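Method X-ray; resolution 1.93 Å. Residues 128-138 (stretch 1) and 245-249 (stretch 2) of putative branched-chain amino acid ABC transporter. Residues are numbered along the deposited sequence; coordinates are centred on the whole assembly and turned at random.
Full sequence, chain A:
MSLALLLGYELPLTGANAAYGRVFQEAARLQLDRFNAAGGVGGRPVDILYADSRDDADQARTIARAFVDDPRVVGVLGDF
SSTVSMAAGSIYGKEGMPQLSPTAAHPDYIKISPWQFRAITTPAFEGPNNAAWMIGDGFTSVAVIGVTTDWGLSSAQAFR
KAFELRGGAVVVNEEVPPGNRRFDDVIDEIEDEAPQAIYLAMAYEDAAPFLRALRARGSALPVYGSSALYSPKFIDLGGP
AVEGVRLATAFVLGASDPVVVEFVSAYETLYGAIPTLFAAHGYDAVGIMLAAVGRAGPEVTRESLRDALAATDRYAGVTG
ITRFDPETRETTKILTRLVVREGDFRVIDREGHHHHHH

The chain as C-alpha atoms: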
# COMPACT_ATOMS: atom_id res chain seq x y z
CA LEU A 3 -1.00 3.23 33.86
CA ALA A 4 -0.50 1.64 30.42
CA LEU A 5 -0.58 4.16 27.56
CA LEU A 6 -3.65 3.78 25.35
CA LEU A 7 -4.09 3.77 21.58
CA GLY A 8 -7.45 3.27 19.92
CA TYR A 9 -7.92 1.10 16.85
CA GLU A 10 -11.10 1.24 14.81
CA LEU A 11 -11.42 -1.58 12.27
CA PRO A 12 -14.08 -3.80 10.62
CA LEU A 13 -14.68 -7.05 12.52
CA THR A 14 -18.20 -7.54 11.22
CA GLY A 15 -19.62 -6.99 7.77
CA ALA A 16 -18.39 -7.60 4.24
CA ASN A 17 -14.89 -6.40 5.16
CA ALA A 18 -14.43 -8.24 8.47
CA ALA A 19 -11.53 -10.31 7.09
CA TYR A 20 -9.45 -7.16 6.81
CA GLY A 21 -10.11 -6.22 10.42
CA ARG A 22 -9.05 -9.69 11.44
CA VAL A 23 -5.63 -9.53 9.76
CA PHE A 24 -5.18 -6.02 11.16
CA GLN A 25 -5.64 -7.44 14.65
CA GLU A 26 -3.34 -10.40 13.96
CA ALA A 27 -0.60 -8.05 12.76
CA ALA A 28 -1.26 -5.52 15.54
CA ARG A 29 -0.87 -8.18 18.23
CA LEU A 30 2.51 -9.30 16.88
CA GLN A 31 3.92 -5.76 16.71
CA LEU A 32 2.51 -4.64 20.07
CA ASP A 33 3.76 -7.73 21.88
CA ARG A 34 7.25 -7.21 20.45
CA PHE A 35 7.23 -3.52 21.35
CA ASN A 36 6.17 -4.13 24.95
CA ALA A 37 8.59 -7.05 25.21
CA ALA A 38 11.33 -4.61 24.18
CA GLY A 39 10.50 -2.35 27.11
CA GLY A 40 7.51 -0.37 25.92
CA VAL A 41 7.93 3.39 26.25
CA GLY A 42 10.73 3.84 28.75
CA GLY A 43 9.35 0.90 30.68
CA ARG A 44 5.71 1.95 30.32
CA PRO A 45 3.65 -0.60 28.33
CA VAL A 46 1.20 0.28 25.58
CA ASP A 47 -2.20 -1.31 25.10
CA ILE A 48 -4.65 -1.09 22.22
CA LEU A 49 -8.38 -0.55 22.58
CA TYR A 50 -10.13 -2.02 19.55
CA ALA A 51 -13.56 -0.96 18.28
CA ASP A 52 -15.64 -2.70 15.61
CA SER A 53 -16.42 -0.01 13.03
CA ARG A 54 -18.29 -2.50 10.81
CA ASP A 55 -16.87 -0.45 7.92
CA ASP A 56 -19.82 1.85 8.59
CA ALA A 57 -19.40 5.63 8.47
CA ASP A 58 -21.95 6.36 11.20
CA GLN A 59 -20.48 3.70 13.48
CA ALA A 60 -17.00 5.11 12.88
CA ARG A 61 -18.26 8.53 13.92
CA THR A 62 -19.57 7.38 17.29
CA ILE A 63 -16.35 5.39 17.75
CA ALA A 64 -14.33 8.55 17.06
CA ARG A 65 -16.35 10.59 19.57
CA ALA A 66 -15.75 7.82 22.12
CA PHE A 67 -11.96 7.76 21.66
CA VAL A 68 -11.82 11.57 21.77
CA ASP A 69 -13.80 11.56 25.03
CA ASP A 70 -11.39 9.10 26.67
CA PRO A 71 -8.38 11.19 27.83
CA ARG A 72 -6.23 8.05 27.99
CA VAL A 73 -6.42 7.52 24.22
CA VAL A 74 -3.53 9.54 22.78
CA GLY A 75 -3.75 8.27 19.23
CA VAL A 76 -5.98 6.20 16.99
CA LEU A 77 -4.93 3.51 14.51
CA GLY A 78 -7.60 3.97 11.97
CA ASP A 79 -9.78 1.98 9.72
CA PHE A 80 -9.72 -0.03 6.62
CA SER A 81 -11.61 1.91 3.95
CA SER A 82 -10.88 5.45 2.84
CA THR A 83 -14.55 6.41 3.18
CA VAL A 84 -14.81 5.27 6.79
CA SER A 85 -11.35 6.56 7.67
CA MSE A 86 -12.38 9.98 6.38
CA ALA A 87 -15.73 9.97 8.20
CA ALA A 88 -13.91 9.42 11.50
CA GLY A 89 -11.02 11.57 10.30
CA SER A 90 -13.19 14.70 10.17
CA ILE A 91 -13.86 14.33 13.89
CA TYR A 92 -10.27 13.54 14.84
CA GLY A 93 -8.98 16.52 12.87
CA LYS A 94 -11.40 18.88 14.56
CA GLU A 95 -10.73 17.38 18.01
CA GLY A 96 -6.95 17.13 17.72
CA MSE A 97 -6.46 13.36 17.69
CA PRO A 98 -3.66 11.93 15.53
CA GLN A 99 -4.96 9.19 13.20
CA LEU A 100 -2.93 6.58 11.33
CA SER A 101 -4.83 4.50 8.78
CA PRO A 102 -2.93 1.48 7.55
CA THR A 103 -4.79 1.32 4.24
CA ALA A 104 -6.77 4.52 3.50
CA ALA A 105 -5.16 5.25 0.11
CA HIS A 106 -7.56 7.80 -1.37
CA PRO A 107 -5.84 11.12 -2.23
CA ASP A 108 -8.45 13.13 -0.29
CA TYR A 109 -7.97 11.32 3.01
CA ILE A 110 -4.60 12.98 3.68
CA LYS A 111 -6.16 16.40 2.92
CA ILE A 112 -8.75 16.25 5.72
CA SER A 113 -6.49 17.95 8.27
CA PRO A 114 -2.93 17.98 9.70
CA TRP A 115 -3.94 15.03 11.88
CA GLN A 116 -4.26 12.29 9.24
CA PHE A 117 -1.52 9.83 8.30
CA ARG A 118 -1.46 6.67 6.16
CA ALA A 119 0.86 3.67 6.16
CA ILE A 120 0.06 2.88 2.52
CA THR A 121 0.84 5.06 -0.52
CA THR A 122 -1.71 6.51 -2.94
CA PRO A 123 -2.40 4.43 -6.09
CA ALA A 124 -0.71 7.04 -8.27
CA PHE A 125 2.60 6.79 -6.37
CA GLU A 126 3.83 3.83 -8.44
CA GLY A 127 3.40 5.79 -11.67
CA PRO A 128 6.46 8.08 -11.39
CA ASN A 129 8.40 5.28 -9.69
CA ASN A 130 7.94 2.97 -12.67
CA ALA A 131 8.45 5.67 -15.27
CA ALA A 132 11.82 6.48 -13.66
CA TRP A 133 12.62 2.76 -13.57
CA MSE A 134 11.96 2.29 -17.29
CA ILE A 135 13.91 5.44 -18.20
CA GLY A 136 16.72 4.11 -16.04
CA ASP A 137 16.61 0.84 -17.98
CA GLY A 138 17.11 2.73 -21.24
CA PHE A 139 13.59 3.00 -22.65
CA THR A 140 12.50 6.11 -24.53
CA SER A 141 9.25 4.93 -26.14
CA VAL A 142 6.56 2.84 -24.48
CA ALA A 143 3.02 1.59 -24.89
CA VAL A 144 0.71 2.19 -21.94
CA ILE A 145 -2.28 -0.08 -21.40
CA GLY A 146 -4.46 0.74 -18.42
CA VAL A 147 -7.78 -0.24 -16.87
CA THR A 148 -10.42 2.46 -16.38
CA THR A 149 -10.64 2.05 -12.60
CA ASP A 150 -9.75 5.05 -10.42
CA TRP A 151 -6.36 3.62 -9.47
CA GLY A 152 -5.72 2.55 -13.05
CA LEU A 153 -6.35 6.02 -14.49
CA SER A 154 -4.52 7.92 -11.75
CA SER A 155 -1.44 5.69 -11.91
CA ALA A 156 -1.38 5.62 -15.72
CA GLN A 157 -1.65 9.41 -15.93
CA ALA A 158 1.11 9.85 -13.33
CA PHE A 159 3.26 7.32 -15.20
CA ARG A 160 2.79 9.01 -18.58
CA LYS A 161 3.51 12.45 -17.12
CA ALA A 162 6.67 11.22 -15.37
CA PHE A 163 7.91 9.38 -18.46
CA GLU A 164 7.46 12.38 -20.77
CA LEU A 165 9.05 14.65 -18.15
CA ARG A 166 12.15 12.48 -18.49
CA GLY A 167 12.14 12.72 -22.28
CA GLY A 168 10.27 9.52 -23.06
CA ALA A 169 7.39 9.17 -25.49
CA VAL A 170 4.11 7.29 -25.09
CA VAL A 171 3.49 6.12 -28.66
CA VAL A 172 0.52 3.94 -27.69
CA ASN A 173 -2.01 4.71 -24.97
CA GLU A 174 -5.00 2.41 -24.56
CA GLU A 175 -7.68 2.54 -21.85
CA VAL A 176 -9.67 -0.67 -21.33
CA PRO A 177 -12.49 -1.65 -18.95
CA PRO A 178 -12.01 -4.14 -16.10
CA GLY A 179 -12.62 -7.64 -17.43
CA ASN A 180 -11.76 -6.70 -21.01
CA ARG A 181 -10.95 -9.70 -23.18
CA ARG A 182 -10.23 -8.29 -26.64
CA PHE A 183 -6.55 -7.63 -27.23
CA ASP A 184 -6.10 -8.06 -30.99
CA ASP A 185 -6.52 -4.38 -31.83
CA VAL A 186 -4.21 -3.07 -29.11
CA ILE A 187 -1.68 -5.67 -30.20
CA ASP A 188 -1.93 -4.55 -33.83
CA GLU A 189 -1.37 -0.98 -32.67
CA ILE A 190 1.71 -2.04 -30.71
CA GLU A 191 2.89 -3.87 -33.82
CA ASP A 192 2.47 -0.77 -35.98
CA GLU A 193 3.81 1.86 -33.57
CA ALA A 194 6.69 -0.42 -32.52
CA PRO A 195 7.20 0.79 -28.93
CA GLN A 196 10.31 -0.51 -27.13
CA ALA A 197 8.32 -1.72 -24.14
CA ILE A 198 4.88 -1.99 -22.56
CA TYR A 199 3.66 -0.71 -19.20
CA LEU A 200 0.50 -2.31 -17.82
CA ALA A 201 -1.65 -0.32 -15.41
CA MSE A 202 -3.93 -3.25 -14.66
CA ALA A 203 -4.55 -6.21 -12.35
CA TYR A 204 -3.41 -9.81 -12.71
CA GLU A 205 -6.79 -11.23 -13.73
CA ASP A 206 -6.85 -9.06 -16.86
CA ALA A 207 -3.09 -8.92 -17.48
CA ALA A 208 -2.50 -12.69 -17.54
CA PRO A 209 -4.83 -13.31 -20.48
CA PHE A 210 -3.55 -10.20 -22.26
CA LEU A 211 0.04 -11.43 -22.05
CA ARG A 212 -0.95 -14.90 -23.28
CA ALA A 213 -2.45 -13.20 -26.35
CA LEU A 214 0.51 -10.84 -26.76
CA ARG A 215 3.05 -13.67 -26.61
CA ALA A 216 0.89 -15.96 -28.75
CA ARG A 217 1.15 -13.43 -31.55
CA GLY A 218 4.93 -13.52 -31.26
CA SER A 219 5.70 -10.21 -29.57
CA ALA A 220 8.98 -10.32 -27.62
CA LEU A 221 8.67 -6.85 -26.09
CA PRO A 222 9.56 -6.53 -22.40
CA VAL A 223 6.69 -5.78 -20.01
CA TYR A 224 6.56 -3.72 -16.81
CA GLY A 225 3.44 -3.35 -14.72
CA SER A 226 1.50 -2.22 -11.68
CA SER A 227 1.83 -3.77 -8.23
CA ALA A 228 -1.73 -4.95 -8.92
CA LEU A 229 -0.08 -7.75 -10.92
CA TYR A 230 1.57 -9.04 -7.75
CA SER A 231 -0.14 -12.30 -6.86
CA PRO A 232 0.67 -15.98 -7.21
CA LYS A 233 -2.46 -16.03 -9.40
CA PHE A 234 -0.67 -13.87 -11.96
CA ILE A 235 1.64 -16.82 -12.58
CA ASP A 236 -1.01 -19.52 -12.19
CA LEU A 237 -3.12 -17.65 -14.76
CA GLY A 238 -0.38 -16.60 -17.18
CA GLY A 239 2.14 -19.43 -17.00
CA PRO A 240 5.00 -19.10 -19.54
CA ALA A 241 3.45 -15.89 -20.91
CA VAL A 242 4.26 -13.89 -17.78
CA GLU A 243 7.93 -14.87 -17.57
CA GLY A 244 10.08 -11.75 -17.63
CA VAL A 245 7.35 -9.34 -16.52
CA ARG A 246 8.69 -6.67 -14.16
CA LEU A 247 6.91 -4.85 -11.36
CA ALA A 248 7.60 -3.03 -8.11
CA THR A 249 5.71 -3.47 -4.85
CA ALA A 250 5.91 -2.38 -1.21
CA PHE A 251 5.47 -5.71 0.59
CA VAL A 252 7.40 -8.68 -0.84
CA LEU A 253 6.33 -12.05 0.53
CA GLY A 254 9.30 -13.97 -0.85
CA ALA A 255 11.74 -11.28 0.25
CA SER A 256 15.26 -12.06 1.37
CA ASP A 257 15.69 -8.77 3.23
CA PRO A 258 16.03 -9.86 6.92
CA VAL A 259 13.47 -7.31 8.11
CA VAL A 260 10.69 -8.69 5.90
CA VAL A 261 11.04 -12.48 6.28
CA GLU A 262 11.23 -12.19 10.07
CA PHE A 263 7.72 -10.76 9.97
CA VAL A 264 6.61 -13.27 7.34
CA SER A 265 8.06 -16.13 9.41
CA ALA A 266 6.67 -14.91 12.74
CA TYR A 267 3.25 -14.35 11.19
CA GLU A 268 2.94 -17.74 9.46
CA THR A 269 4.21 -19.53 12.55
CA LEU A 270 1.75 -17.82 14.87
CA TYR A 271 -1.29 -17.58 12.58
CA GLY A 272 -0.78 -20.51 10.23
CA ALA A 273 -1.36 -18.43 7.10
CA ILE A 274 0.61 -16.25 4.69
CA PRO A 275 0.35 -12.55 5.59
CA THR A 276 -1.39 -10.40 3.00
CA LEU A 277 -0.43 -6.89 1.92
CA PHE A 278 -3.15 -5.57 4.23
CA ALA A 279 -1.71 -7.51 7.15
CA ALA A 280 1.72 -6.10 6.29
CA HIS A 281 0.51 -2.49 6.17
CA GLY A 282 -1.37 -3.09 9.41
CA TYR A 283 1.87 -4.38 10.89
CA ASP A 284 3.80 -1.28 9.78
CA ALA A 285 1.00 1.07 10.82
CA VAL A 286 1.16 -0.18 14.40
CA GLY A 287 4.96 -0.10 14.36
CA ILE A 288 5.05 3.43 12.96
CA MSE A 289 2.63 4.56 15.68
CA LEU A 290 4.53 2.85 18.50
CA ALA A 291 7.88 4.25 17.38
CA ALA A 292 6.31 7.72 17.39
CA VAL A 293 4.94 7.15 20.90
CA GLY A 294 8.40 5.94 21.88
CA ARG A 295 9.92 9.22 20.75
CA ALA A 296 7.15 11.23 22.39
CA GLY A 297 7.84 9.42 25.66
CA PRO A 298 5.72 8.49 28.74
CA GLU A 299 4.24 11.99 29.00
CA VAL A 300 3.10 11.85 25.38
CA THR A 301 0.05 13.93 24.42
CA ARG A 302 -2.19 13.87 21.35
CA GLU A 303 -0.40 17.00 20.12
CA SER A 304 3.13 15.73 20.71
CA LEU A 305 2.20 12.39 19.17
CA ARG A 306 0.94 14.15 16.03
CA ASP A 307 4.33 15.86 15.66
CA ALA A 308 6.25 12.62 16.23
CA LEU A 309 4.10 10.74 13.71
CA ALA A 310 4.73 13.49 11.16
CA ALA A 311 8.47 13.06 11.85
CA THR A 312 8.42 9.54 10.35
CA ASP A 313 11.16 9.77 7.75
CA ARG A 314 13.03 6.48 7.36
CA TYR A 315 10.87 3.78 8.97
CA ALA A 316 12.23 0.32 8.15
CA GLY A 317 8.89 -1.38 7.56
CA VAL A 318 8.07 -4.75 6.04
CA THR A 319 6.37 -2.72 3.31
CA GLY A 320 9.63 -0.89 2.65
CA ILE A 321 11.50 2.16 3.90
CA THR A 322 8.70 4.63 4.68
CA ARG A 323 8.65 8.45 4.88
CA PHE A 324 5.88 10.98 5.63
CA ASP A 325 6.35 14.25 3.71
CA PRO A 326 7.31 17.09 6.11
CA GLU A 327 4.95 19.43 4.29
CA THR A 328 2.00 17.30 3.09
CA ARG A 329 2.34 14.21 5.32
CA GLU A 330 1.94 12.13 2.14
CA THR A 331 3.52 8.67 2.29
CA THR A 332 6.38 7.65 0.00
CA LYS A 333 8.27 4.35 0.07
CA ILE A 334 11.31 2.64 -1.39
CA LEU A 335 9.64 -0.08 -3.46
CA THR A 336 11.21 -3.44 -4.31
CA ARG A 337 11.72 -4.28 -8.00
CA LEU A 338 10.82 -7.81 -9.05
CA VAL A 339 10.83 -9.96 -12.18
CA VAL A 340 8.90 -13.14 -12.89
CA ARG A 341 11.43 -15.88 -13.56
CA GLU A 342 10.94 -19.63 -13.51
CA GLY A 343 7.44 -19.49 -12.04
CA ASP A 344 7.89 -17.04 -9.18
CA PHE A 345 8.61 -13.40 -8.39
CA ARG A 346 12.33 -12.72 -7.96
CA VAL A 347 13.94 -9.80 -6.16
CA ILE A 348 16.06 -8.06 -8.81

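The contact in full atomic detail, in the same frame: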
# COMPACT_ATOMS: atom_id res chain seq x y z
N PRO A 128 5.15 7.46 -11.22
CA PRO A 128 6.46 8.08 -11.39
C PRO A 128 7.60 7.11 -11.07
O PRO A 128 8.65 7.14 -11.70
CB PRO A 128 6.41 9.26 -10.42
CG PRO A 128 4.96 9.63 -10.41
CD PRO A 128 4.28 8.28 -10.35
N ASN A 129 7.38 6.25 -10.07
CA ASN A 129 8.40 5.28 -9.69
C ASN A 129 8.75 4.37 -10.87
O ASN A 129 9.92 4.15 -11.18
CB ASN A 129 7.90 4.42 -8.52
CG ASN A 129 8.91 3.36 -8.09
OD1 ASN A 129 8.94 2.26 -8.64
ND2 ASN A 129 9.74 3.70 -7.12
N ASN A 130 7.72 3.87 -11.54
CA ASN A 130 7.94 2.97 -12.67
C ASN A 130 8.40 3.68 -13.93
O ASN A 130 9.11 3.11 -14.75
CB ASN A 130 6.67 2.16 -12.93
CG ASN A 130 6.35 1.23 -11.78
OD1 ASN A 130 7.25 0.85 -11.02
ND2 ASN A 130 5.08 0.86 -11.63
N ALA A 131 8.00 4.94 -14.09
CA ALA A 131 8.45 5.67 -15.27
C ALA A 131 9.96 5.88 -15.12
O ALA A 131 10.72 5.67 -16.06
CB ALA A 131 7.74 7.01 -15.37
N ALA A 132 10.40 6.27 -13.92
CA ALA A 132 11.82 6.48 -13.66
C ALA A 132 12.60 5.18 -13.85
O ALA A 132 13.73 5.19 -14.36
CB ALA A 132 12.03 7.02 -12.24
N TRP A 133 12.00 4.07 -13.45
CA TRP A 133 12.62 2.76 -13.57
C TRP A 133 12.85 2.42 -15.05
O TRP A 133 13.95 2.01 -15.45
CB TRP A 133 11.71 1.72 -12.91
CG TRP A 133 12.20 0.29 -12.94
CD1 TRP A 133 13.42 -0.17 -13.36
CD2 TRP A 133 11.47 -0.87 -12.51
NE1 TRP A 133 13.48 -1.54 -13.23
CE2 TRP A 133 12.30 -1.99 -12.71
CE3 TRP A 133 10.19 -1.06 -11.98
CZ2 TRP A 133 11.89 -3.29 -12.40
CZ3 TRP A 133 9.78 -2.36 -11.67
CH2 TRP A 133 10.63 -3.45 -11.88
N MSE A 134 11.83 2.59 -15.87
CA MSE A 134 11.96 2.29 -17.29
C MSE A 134 12.94 3.22 -18.00
O MSE A 134 13.67 2.79 -18.90
CB MSE A 134 10.58 2.32 -17.95
CG MSE A 134 9.71 1.16 -17.49
SE MSE A 134 7.94 1.12 -18.26
CE MSE A 134 8.38 0.40 -19.99
N ILE A 135 12.97 4.49 -17.60
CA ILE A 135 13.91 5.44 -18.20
C ILE A 135 15.30 4.98 -17.80
O ILE A 135 16.23 4.97 -18.62
CB ILE A 135 13.68 6.87 -17.64
CG1 ILE A 135 12.35 7.43 -18.14
CG2 ILE A 135 14.85 7.78 -18.03
CD1 ILE A 135 12.31 7.76 -19.64
N GLY A 136 15.44 4.58 -16.54
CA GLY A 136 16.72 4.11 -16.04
C GLY A 136 17.20 2.87 -16.77
O GLY A 136 18.41 2.64 -16.88
N ASP A 137 16.26 2.06 -17.26
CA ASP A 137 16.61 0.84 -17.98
C ASP A 137 16.85 1.10 -19.47
O ASP A 137 17.02 0.16 -20.25
CB ASP A 137 15.52 -0.23 -17.80
CG ASP A 137 15.61 -0.91 -16.45
OD1 ASP A 137 16.55 -0.58 -15.69
OD2 ASP A 137 14.76 -1.78 -16.15
N GLY A 138 16.83 2.38 -19.86
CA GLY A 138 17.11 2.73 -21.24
C GLY A 138 15.97 2.94 -22.22
O GLY A 138 16.22 3.21 -23.39
N VAL A 245 8.09 -10.54 -16.88
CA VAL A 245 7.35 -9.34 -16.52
C VAL A 245 7.98 -8.70 -15.27
O VAL A 245 8.36 -9.40 -14.33
CB VAL A 245 5.85 -9.64 -16.24
CG1 VAL A 245 5.14 -8.38 -15.75
CG2 VAL A 245 5.18 -10.13 -17.52
N ARG A 246 8.11 -7.38 -15.29
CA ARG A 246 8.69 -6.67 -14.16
C ARG A 246 7.66 -5.81 -13.46
O ARG A 246 6.74 -5.29 -14.09
CB ARG A 246 9.85 -5.80 -14.64
CG ARG A 246 11.11 -6.59 -14.92
CD ARG A 246 12.12 -5.77 -15.70
NE ARG A 246 13.35 -6.53 -15.92
CZ ARG A 246 14.35 -6.13 -16.68
NH1 ARG A 246 14.28 -4.96 -17.31
NH2 ARG A 246 15.43 -6.90 -16.82
N LEU A 247 7.82 -5.66 -12.15
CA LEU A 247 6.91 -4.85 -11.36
C LEU A 247 7.56 -4.50 -10.04
O LEU A 247 8.50 -5.18 -9.60
CB LEU A 247 5.58 -5.59 -11.10
CG LEU A 247 5.55 -6.89 -10.28
CD1 LEU A 247 6.08 -6.66 -8.87
CD2 LEU A 247 4.11 -7.38 -10.19
N ALA A 248 7.08 -3.44 -9.41
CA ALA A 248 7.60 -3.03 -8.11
C ALA A 248 6.44 -3.07 -7.12
O ALA A 248 5.30 -2.82 -7.49
CB ALA A 248 8.17 -1.61 -8.19
N THR A 249 6.73 -3.41 -5.87
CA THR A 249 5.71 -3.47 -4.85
C THR A 249 6.31 -3.13 -3.49
O THR A 249 7.52 -3.22 -3.30
CB THR A 249 5.05 -4.86 -4.79
OG1 THR A 249 3.89 -4.80 -3.94
CG2 THR A 249 6.02 -5.90 -4.23

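No hydrogen bond joins the two stretches; the strand backbone meets the carbon edge of an indole instead. What holds the contact is one tryptophan ring, one small alanine and one salt bridge.

Trp-133 is the centre of the contact. It has more of its surface covered by the other stretch than any other residue here. Its chi1 is t, and its CA-to-CB bond points toward the strand. The six-membered part of the indole reaches the backbone. CZ3 of Trp-133 lies 3.5 Å from the carbonyl carbon C of Leu-247 and 3.7 Å from N of Ala-248. Both backbone atoms sit at the edge of the ring, near its plane. The ring therefore meets the peptide link between Leu-247 and Ala-248 edge-on and does not stack on it. CH2 of Trp-133 is also 3.7 Å from CB of Arg-246.

Ala-248 supplies the small apolar side chain that the ring packs against. CZ3 of Trp-133 is 3.9 Å from CB of Ala-248, an ordinary van der Waals distance. The same methyl group also lies near Asn-129 and Asn-130, one helical turn and slightly less before Trp-133. Both of these residues point their CA-to-CB bonds toward the strand. Their side chains pack beside this methyl group.

Asn-129, Asn-130, Trp-133 and Asp-137 all point toward the strand. Their spacing of three and four residues brings them to one side of the helix. Ala-131, Ala-132 and Ile-135 lie out of reach. The backbone bonds follow the usual i to i+4 pattern, as from Trp-133 N to Asn-129 O at 3.1 Å. The strand shows the alternation expected of an extended chain. Arg-246 and Ala-248 point toward the helix, while Leu-247 points away and meets Trp-133 through its backbone.

The helix and strand run at 138° to each other, closer to antiparallel than to parallel. Their axes come no nearer than 9.6 Å. The long indole bridges that gap. The directions also explain the order of the contacts: Ala-248 lies by the earlier asparagines, and Arg-246 lies by the later Asp-137.

Asp-137 is the first residue after the helix to leave helical backbone angles. Its N still bonds to Trp-133 O at 2.9 Å, with a weak second bond to Met-134 O at 3.2 Å. Its side chain forms the salt bridge, from OD2 of Asp-137 to NH1 of Arg-246 at 3.4 Å. Arg-246 reaches it with an extended side chain, with chi2 and chi3 both t. The opposite charges attract, but the distance is long for such a pair. Both atoms also have hydrogen-bond partners elsewhere in the structure. OD2 of Asp-137 lies 3.2 Å from NE1 of Trp-133 as well, so the carboxylate sits close to both the indole and the guanidinium.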